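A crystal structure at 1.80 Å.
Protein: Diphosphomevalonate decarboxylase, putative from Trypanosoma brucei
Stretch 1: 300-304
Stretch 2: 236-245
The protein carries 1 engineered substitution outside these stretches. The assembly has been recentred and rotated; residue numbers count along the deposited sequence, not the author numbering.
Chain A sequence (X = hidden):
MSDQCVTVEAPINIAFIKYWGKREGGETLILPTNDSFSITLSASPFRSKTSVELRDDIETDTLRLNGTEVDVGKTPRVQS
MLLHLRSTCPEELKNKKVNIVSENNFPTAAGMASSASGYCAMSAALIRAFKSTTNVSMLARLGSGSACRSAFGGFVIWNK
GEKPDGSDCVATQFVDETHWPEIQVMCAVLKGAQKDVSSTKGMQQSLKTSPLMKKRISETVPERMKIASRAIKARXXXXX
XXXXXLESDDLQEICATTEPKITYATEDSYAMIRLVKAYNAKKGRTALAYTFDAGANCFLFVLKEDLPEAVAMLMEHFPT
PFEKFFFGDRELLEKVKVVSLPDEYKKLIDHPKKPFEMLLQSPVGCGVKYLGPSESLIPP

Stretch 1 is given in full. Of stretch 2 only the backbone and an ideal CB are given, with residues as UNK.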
# COMPACT_ATOMS: atom_id res chain seq x y z
N LEU A 300 2.84 -8.93 6.77
CA LEU A 300 3.09 -10.36 6.80
C LEU A 300 2.16 -10.99 5.82
O LEU A 300 1.01 -10.56 5.72
CB LEU A 300 2.78 -10.93 8.18
CG LEU A 300 3.68 -10.42 9.28
CD1 LEU A 300 2.98 -10.61 10.63
CD2 LEU A 300 5.07 -11.12 9.25
N PHE A 301 2.64 -12.00 5.13
CA PHE A 301 1.79 -12.81 4.28
C PHE A 301 1.81 -14.23 4.82
O PHE A 301 2.88 -14.74 5.20
CB PHE A 301 2.31 -12.84 2.86
CG PHE A 301 2.47 -11.49 2.25
CD1 PHE A 301 1.37 -10.65 2.07
CD2 PHE A 301 3.71 -11.04 1.86
CE1 PHE A 301 1.52 -9.38 1.50
CE2 PHE A 301 3.86 -9.75 1.29
CZ PHE A 301 2.75 -8.94 1.10
N VAL A 302 0.66 -14.88 4.81
CA VAL A 302 0.54 -16.21 5.38
C VAL A 302 -0.71 -16.83 4.79
O VAL A 302 -1.64 -16.12 4.45
CB VAL A 302 0.42 -16.11 6.93
CG1 VAL A 302 -0.85 -15.35 7.35
CG2 VAL A 302 0.47 -17.51 7.59
N LEU A 303 -0.72 -18.14 4.60
CA LEU A 303 -1.98 -18.80 4.20
C LEU A 303 -2.92 -18.90 5.38
O LEU A 303 -2.48 -19.07 6.50
CB LEU A 303 -1.70 -20.18 3.65
CG LEU A 303 -0.86 -20.19 2.36
CD1 LEU A 303 -0.73 -21.64 1.74
CD2 LEU A 303 -1.35 -19.18 1.29
N LYS A 304 -4.23 -18.86 5.10
CA LYS A 304 -5.25 -18.94 6.15
C LYS A 304 -5.06 -20.08 7.15
O LYS A 304 -5.14 -19.87 8.36
CB LYS A 304 -6.63 -19.04 5.48
CG LYS A 304 -7.75 -18.64 6.38
CD LYS A 304 -9.08 -18.41 5.66
CE LYS A 304 -10.07 -17.96 6.75
NZ LYS A 304 -11.59 -17.95 6.46
N UNK A 236 1.94 -20.80 -5.44
CA UNK A 236 3.13 -21.36 -4.83
C UNK A 236 3.55 -20.38 -3.72
O UNK A 236 4.23 -19.39 -4.00
CB UNK A 236 4.24 -21.58 -5.86
N UNK A 237 3.07 -20.61 -2.51
CA UNK A 237 3.29 -19.66 -1.46
C UNK A 237 4.75 -19.50 -1.13
O UNK A 237 5.22 -18.38 -0.93
CB UNK A 237 2.51 -20.07 -0.21
N UNK A 238 5.47 -20.61 -1.00
CA UNK A 238 6.88 -20.51 -0.62
C UNK A 238 7.72 -19.62 -1.56
O UNK A 238 8.51 -18.79 -1.09
CB UNK A 238 7.49 -21.91 -0.58
N UNK A 239 7.55 -19.77 -2.88
CA UNK A 239 8.27 -18.96 -3.85
C UNK A 239 7.83 -17.51 -3.73
O UNK A 239 8.67 -16.58 -3.72
CB UNK A 239 8.04 -19.48 -5.27
N UNK A 240 6.52 -17.31 -3.61
CA UNK A 240 6.00 -15.96 -3.42
C UNK A 240 6.61 -15.29 -2.18
O UNK A 240 7.09 -14.13 -2.20
CB UNK A 240 4.48 -16.00 -3.30
N UNK A 241 6.60 -16.04 -1.08
CA UNK A 241 7.10 -15.57 0.20
C UNK A 241 8.59 -15.21 0.15
O UNK A 241 9.01 -14.19 0.69
CB UNK A 241 6.86 -16.64 1.27
N UNK A 242 9.34 -16.06 -0.49
CA UNK A 242 10.75 -15.83 -0.72
C UNK A 242 11.06 -14.55 -1.50
O UNK A 242 11.95 -13.77 -1.08
CB UNK A 242 11.34 -17.03 -1.46
N UNK A 243 10.33 -14.32 -2.58
CA UNK A 243 10.46 -13.07 -3.37
C UNK A 243 10.13 -11.89 -2.47
O UNK A 243 10.84 -10.87 -2.48
CB UNK A 243 9.54 -13.08 -4.60
N UNK A 244 9.02 -11.98 -1.73
CA UNK A 244 8.63 -10.82 -0.91
C UNK A 244 9.72 -10.44 0.13
O UNK A 244 10.01 -9.26 0.39
CB UNK A 244 7.31 -11.12 -0.19
N UNK A 245 10.34 -11.45 0.76
CA UNK A 245 11.37 -11.19 1.76
C UNK A 245 12.66 -10.70 1.09
O UNK A 245 13.35 -9.87 1.65
CB UNK A 245 11.64 -12.45 2.58

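Position 236 precedes the helix that starts at 237. Its phi/psi of -98/92 is not helical, and its ideal CB has nothing of stretch 1 within 5.5 Å. An N-cap of this kind suits Asp, Asn, Ser or Thr, whose short polar side chains can accept from free backbone NH groups of the first turn. The deposited residue is Asp-236. Its OD1 accepts from the N of position 239 in a weak capping bond of 3.3 Å.

At position 237 CA-to-CB points toward the strand, and the ideal CB lies 4.1 Å from Leu-303 CD1. Beyond it run the strand backbone and the apolar Leu-303 side chain, so a large apolar residue would suit: Leu, Met or Phe. It is Phe-237, covered over 86 Å² by stretch 1. Leu-303 N sits over one face of the ring, while Phe-301 O meets the edge, 3.4 Å from Phe-237 CZ. Leu-303 CD2 packs 3.6 Å from Phe-237 CD1, and Val-302, whose CB points away, contributes its CA, 3.8 Å from Phe-237 CZ.

Positions 238 and 239 are out of reach of stretch 1. Ala-238 makes no contact with stretch 1. At 239 a polar side chain could return to the cap, and Thr-239 does so: its OG1 donates to Asp-236 OD2 at 2.6 Å.

Position 240 again points toward the strand, but its ideal CB finds nothing within 5.5 Å. A short side chain would fall short of the Phe-301 ring, whereas Phe, Leu or Met could extend to it. Phe-240 turns its ring edge toward the face of Phe-301, with centroids 5.4 Å apart and planes at 64°; Phe-240 CE2 is 3.8 Å from Phe-301 CD2.

Position 241 is the closest in backbone register to Phe-301, the CA atoms being 7.2 Å apart, yet its CB points sideways. Several residues could fit as far as stretch 1 tells. Ala-241 CB stays 5.9 Å from Phe-301 O.

Positions 242 and 243 are beyond reach, and stretch 1 sets no preference. They are Glu-242 and Ile-243.

At position 244 the ideal CB points toward stretch 1 and already lies 4.0 Å from Phe-301 CE2, so a small apolar residue suffices. Ala-244 provides it.

Position 245 is out of reach and unconstrained by stretch 1; it is Met-245. No hydrogen bond links the stretches, whose axes run antiparallel at 175°, so apolar packing carries the contact.

Stretch 2, residues 236-245: DFATFAEIAM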
# COMPACT_ATOMS: atom_id res chain seq x y z
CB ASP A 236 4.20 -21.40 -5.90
CG ASP A 236 5.55 -21.92 -5.40
OD1 ASP A 236 5.74 -22.20 -4.20
OD2 ASP A 236 6.45 -22.02 -6.29
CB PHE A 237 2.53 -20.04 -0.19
CG PHE A 237 2.75 -19.10 0.91
CD1 PHE A 237 2.04 -17.89 0.94
CD2 PHE A 237 3.69 -19.34 1.87
CE1 PHE A 237 2.30 -16.98 1.94
CE2 PHE A 237 3.93 -18.42 2.87
CZ PHE A 237 3.19 -17.21 2.87
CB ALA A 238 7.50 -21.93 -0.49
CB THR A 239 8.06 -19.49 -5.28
OG1 THR A 239 8.59 -20.83 -5.34
CG2 THR A 239 8.81 -18.59 -6.29
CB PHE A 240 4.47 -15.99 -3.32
CG PHE A 240 3.87 -14.66 -2.94
CD1 PHE A 240 3.76 -13.64 -3.86
CD2 PHE A 240 3.49 -14.42 -1.61
CE1 PHE A 240 3.25 -12.42 -3.49
CE2 PHE A 240 3.02 -13.15 -1.24
CZ PHE A 240 2.89 -12.17 -2.20
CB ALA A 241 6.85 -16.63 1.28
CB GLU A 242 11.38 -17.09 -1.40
CG GLU A 242 11.43 -18.28 -0.49
CD GLU A 242 11.44 -19.64 -1.24
OE1 GLU A 242 11.67 -19.65 -2.48
OE2 GLU A 242 11.25 -20.70 -0.57
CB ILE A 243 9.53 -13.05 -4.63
CG1 ILE A 243 10.03 -14.07 -5.62
CG2 ILE A 243 9.36 -11.61 -5.22
CD1 ILE A 243 11.42 -13.73 -6.19
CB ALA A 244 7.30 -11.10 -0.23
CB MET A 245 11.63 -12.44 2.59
CG MET A 245 10.44 -12.71 3.54
SD MET A 245 10.57 -14.05 4.68
CE MET A 245 10.34 -15.46 3.61
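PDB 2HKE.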